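Local coordinates for protein agarase (Pseudoalteromonas fuliginea, PDB 6XJ9) that probably hydrolyses agarose, the galactan of red algal cell walls, as a glycoside hydrolase of family 50, at residues 691-696 / 748-753; 593-598 / 630-635. All coordinates share one frame; numbering follows the deposited sequence.

Interaction 1. Residues 691-696 / 748-753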
loop_
_atom_site.group_PDB
_atom_site.type_symbol
_atom_site.label_atom_id
_atom_site.label_comp_id
_atom_site.label_asym_id
_atom_site.label_seq_id
_atom_site.Cartn_x
_atom_site.Cartn_y
_atom_site.Cartn_z
ATOM N N ASP A 691 -1.641 2.912 4.829
ATOM C CA ASP A 691 -2.650 3.504 5.695
ATOM C C ASP A 691 -2.644 5.019 5.507
ATOM O O ASP A 691 -3.702 5.653 5.497
ATOM C CB ASP A 691 -2.386 3.127 7.152
ATOM C CG ASP A 691 -3.522 3.499 8.081
ATOM O OD1 ASP A 691 -4.710 3.295 7.699
ATOM O OD2 ASP A 691 -3.218 3.962 9.182
ATOM N N ARG A 692 -1.434 5.566 5.344
ATOM C CA ARG A 692 -1.206 6.988 5.157
ATOM C C ARG A 692 -1.970 7.459 3.923
ATOM O O ARG A 692 -2.668 8.473 3.978
ATOM C CB ARG A 692 0.297 7.258 5.031
ATOM C CG ARG A 692 0.682 8.730 5.072
ATOM C CD ARG A 692 2.118 8.871 4.591
ATOM N NE ARG A 692 2.610 10.238 4.639
ATOM C CZ ARG A 692 3.559 10.724 3.856
ATOM N NH1 ARG A 692 4.149 9.945 2.958
ATOM N NH2 ARG A 692 3.930 11.988 3.992
ATOM N N ALA A 693 -1.854 6.688 2.832
ATOM C CA ALA A 693 -2.555 6.977 1.585
ATOM C C ALA A 693 -4.065 6.874 1.769
ATOM O O ALA A 693 -4.811 7.674 1.199
ATOM C CB ALA A 693 -2.076 6.064 0.478
ATOM N N ASN A 694 -4.506 5.862 2.523
ATOM C CA ASN A 694 -5.929 5.642 2.729
ATOM C C ASN A 694 -6.510 6.786 3.549
ATOM O O ASN A 694 -7.642 7.181 3.333
ATOM C CB ASN A 694 -6.233 4.311 3.422
ATOM C CG ASN A 694 -5.929 3.124 2.532
ATOM O OD1 ASN A 694 -5.716 3.278 1.330
ATOM N ND2 ASN A 694 -5.948 1.936 3.105
ATOM N N MET A 695 -5.719 7.328 4.476
ATOM C CA MET A 695 -6.226 8.371 5.350
ATOM C C MET A 695 -6.272 9.683 4.567
ATOM O O MET A 695 -7.181 10.488 4.747
ATOM C CB MET A 695 -5.350 8.498 6.596
ATOM C CG MET A 695 -5.626 7.381 7.613
ATOM S SD MET A 695 -4.495 7.517 9.038
ATOM C CE MET A 695 -5.082 9.053 9.746
ATOM N N TYR A 696 -5.277 9.878 3.704
ATOM C CA TYR A 696 -5.295 10.942 2.714
ATOM C C TYR A 696 -6.613 10.918 1.940
ATOM O O TYR A 696 -7.283 11.941 1.811
ATOM C CB TYR A 696 -4.155 10.726 1.717
ATOM C CG TYR A 696 -4.151 11.696 0.566
ATOM C CD1 TYR A 696 -3.599 12.956 0.721
ATOM C CD2 TYR A 696 -4.688 11.362 -0.673
ATOM C CE1 TYR A 696 -3.569 13.868 -0.323
ATOM C CE2 TYR A 696 -4.655 12.264 -1.730
ATOM C CZ TYR A 696 -4.104 13.524 -1.548
ATOM O OH TYR A 696 -4.076 14.447 -2.557
ATOM N N ILE A 748 0.931 8.846 -4.288
ATOM C CA ILE A 748 0.770 9.253 -5.677
ATOM C C ILE A 748 -0.439 8.543 -6.284
ATOM O O ILE A 748 -1.222 9.168 -6.997
ATOM C CB ILE A 748 2.076 8.991 -6.467
ATOM C CG1 ILE A 748 3.007 10.208 -6.448
ATOM C CG2 ILE A 748 1.792 8.553 -7.894
ATOM C CD1 ILE A 748 3.482 10.623 -5.087
ATOM N N GLU A 749 -0.576 7.242 -5.984
ATOM C CA GLU A 749 -1.660 6.418 -6.499
ATOM C C GLU A 749 -2.993 6.907 -5.942
ATOM O O GLU A 749 -3.978 7.005 -6.676
ATOM C CB GLU A 749 -1.432 4.938 -6.169
ATOM C CG GLU A 749 -0.232 4.332 -6.884
ATOM C CD GLU A 749 -0.378 4.250 -8.392
ATOM O OE1 GLU A 749 -1.239 3.474 -8.846
ATOM O OE2 GLU A 749 0.346 4.986 -9.107
ATOM N N ALA A 750 -3.021 7.220 -4.641
ATOM C CA ALA A 750 -4.241 7.705 -4.016
ATOM C C ALA A 750 -4.603 9.087 -4.556
ATOM O O ALA A 750 -5.771 9.357 -4.825
ATOM C CB ALA A 750 -4.115 7.708 -2.513
ATOM N N ALA A 751 -3.592 9.947 -4.719
ATOM C CA ALA A 751 -3.782 11.274 -5.283
ATOM C C ALA A 751 -4.374 11.178 -6.690
ATOM O O ALA A 751 -5.315 11.911 -7.010
ATOM C CB ALA A 751 -2.482 12.040 -5.271
ATOM N N LYS A 752 -3.840 10.266 -7.519
ATOM C CA LYS A 752 -4.295 10.169 -8.900
ATOM C C LYS A 752 -5.772 9.794 -8.929
ATOM O O LYS A 752 -6.533 10.310 -9.748
ATOM C CB LYS A 752 -3.609 9.029 -9.656
ATOM C CG LYS A 752 -2.186 9.237 -10.142
ATOM C CD LYS A 752 -1.826 8.025 -10.988
ATOM C CE LYS A 752 -0.358 7.784 -11.227
ATOM N NZ LYS A 752 -0.175 6.464 -11.890
ATOM N N ALA A 753 -6.153 8.835 -8.075
ATOM C CA ALA A 753 -7.511 8.319 -8.067
ATOM C C ALA A 753 -8.449 9.419 -7.586
ATOM O O ALA A 753 -9.499 9.644 -8.178
ATOM C CB ALA A 753 -7.605 7.096 -7.188
#
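The phenol ring of Tyr696 approaches helix 745-763 obliquely, with its CD2-CE2 side against the backbone of Ala751 and the methyl of Ala750. CE2 comes within 3.8 Å of Ala751 CA, and CD2 lies 4.1 Å from Ala750 CB. The hydroxyl end lies beside the Ala751 methyl, with Tyr696 OH 4.0 Å from Ala751 CB, a van der Waals contact. CG stands anti to the backbone N (chi1 175°), which carries the ring out from its own helix across to the facing one. Next to the ring two methyls touch, Ala693 CB and Ala750 CB being 4.0 Å apart; that of Ala750 points more nearly at its partner. Ala750 CB also rests 3.8 Å from Ala693 O, a carbonyl that accepts a hydrogen bond from Thr697 OG1. With alanines at the interface, the CA atoms of Ala693 and Ala750 approach to 5.9 Å, and the axes run nearly parallel, 9.1 Å apart at a crossing angle of -21°. A leucine in place of Tyr696 would probably lose the contact made by the hydroxyl and the far ring carbons, leaving a gap beside Ala751. Met747 packs against both Ala693 and Tyr696, and Phe430 adds another apolar neighbour to the ring. Asp691 bonds to Ser102 in the carbohydrate-binding-like region, while Glu749 packs on Glu749 of the second subunit. In the chain, strand 709-714 runs between the two helices and pairs in parallel with strand 664-666, a setting consistent with neighbouring outer helices of a (β/α)8 barrel.

Interaction 2. Residues 593-598 / 630-635; sequences AYADKY and VKASAK
Ala595 and Asp596 of helix 584-609 meet Ala632 of the short helix 627-634 in a close helix-to-helix contact, consistent with the helical layer outside the (β/α)8 barrel expected of this hydrolase family. Ala632 supplies the projecting group: its CB lies 3.6 Å from Ala595 CB and 3.5 Å from Asp596 N, pressing on the backbone of the longer helix. The absence of bulk here lets the CA atoms of Asp596 and Ala632 come within 4.8 Å of each other. Asp596 has CG anti to its amide nitrogen (chi1 173°), which places carboxylate OD1 beside Lys635. There OD1 accepts a hydrogen bond from the hydroxyl of Tyr636, its strongest polar partner. Lys635 crosses Asp596 at about a right angle and, in the conformer described, sets CE nearer to Asp596 OD1, at 3.2 Å, than its ammonium. NZ to OD1, 4.0 Å, is therefore a long salt bridge, and a second conformer of the lysine makes this pairing doubtful. Within the short helix, Val630 O takes both Ser633 OG, at 2.8 Å, and the backbone N of Ala634, which arrive from the same face of the carbonyl. On the inner side Val630 and Ser633 pack on Phe620 of strand 620-621, while Ala593 and Tyr594 of the long helix lean on helix 537-550.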
loop_
_atom_site.group_PDB
_atom_site.type_symbol
_atom_site.label_atom_id
_atom_site.label_comp_id
_atom_site.label_asym_id
_atom_site.label_seq_id
_atom_site.Cartn_x
_atom_site.Cartn_y
_atom_site.Cartn_z
ATOM N N ALA A 593 -14.577 44.242 15.094
ATOM C CA ALA A 593 -14.147 45.519 14.550
ATOM C C ALA A 593 -12.668 45.462 14.162
ATOM O O ALA A 593 -12.263 45.991 13.125
ATOM C CB ALA A 593 -14.415 46.637 15.545
ATOM N N TYR A 594 -11.865 44.837 15.024
ATOM C CA TYR A 594 -10.450 44.644 14.753
ATOM C C TYR A 594 -10.289 43.858 13.456
ATOM O O TYR A 594 -9.625 44.315 12.530
ATOM C CB TYR A 594 -9.721 44.016 15.953
ATOM C CG TYR A 594 -8.287 43.647 15.665
ATOM C CD1 TYR A 594 -7.269 44.566 15.860
ATOM C CD2 TYR A 594 -7.953 42.393 15.164
ATOM C CE1 TYR A 594 -5.952 44.263 15.560
ATOM C CE2 TYR A 594 -6.638 42.067 14.867
ATOM C CZ TYR A 594 -5.636 43.002 15.080
ATOM O OH TYR A 594 -4.341 42.701 14.784
ATOM N N ALA A 595 -10.907 42.677 13.391
ATOM C CA ALA A 595 -10.748 41.793 12.244
ATOM C C ALA A 595 -11.338 42.430 10.981
ATOM O O ALA A 595 -10.817 42.258 9.878
ATOM C CB ALA A 595 -11.392 40.458 12.532
ATOM N N ASP A 596 -12.424 43.192 11.152
ATOM C CA ASP A 596 -13.058 43.844 10.016
ATOM C C ASP A 596 -12.093 44.816 9.331
ATOM O O ASP A 596 -12.038 44.882 8.099
ATOM C CB ASP A 596 -14.357 44.534 10.432
ATOM C CG ASP A 596 -14.932 45.353 9.300
ATOM O OD1 ASP A 596 -15.672 44.787 8.486
ATOM O OD2 ASP A 596 -14.603 46.537 9.232
ATOM N N LYS A 597 -11.349 45.582 10.135
ATOM C CA LYS A 597 -10.391 46.543 9.614
ATOM C C LYS A 597 -9.211 45.793 8.998
ATOM O O LYS A 597 -8.721 46.172 7.932
ATOM C CB LYS A 597 -10.002 47.559 10.695
ATOM C CG LYS A 597 -8.974 48.618 10.295
ATOM C CD LYS A 597 -9.482 49.642 9.289
ATOM C CE LYS A 597 -8.519 50.798 9.062
ATOM N NZ LYS A 597 -8.914 51.611 7.883
ATOM N N TYR A 598 -8.777 44.703 9.643
ATOM C CA TYR A 598 -7.720 43.895 9.047
ATOM C C TYR A 598 -8.101 43.505 7.625
ATOM O O TYR A 598 -7.333 43.741 6.687
ATOM C CB TYR A 598 -7.377 42.623 9.833
ATOM C CG TYR A 598 -6.428 41.711 9.086
ATOM C CD1 TYR A 598 -5.076 42.010 9.012
ATOM C CD2 TYR A 598 -6.862 40.568 8.432
ATOM C CE1 TYR A 598 -4.182 41.206 8.326
ATOM C CE2 TYR A 598 -5.976 39.745 7.743
ATOM C CZ TYR A 598 -4.630 40.064 7.694
ATOM O OH TYR A 598 -3.728 39.288 7.013
ATOM N N VAL A 630 -13.816 35.064 11.615
ATOM C CA VAL A 630 -14.272 34.388 10.408
ATOM C C VAL A 630 -15.384 35.219 9.758
ATOM O O VAL A 630 -15.410 35.407 8.541
ATOM C CB VAL A 630 -14.763 32.950 10.669
ATOM C CG1 VAL A 630 -15.296 32.328 9.383
ATOM C CG2 VAL A 630 -13.693 32.064 11.263
ATOM N N LYS A 631 -16.306 35.693 10.601
ATOM C CA LYS A 631 -17.427 36.517 10.176
ATOM C C LYS A 631 -16.910 37.786 9.502
ATOM O O LYS A 631 -17.388 38.149 8.437
ATOM C CB LYS A 631 -18.391 36.789 11.340
ATOM C CG LYS A 631 -19.601 37.647 10.991
ATOM C CD LYS A 631 -20.447 38.029 12.204
ATOM C CE LYS A 631 -21.414 39.150 11.883
ATOM N NZ LYS A 631 -22.302 39.448 13.031
ATOM N N ALA A 632 -15.925 38.452 10.114
ATOM C CA ALA A 632 -15.380 39.672 9.535
ATOM C C ALA A 632 -14.785 39.371 8.163
ATOM O O ALA A 632 -15.038 40.105 7.206
ATOM C CB ALA A 632 -14.363 40.302 10.460
ATOM N N SER A 633 -14.037 38.260 8.056
ATOM C CA SER A 633 -13.384 37.903 6.804
ATOM C C SER A 633 -14.388 37.656 5.673
ATOM O O SER A 633 -14.124 37.993 4.515
ATOM C CB SER A 633 -12.443 36.735 6.989
ATOM O OG SER A 633 -13.136 35.501 6.952
ATOM N N ALA A 634 -15.539 37.067 6.019
ATOM C CA ALA A 634 -16.528 36.627 5.043
ATOM C C ALA A 634 -17.067 37.795 4.219
ATOM O O ALA A 634 -17.528 37.596 3.105
ATOM C CB ALA A 634 -17.642 35.874 5.734
ATOM N N LYS A 635 -16.964 39.008 4.767
ATOM C CA LYS A 635 -17.449 40.222 4.134
ATOM C C LYS A 635 -16.457 40.732 3.089
ATOM O O LYS A 635 -16.755 41.697 2.394
ATOM C CB LYS A 635 -17.618 41.315 5.195
ATOM C CG LYS A 635 -18.650 41.030 6.281
ATOM C CD LYS A 635 -18.881 42.206 7.216
ATOM C CE LYS A 635 -17.750 42.419 8.200
ATOM N NZ LYS A 635 -18.035 41.791 9.513
#

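In the fold
Interactions 1 and 2 lie in series along the chain and do not touch: their centres are 36 Å apart and their nearest atoms about 23 Å. Both join helices through alanine methyls, without a hydrogen bond across either interface, but an aromatic ring widens the first and a carboxylate borders the second. The sheet ordered 709-714, 664-666, 640-643, 620-621 connects their surroundings. Helix 627-634 of interaction 2 falls in the chain between strands 620-621 and 640-643, whereas the helices of interaction 1 follow strands 664-666 and 709-714. Neither contact includes a bound ligand; interaction 1 additionally neighbours the second subunit, and interaction 2 touches no other chain.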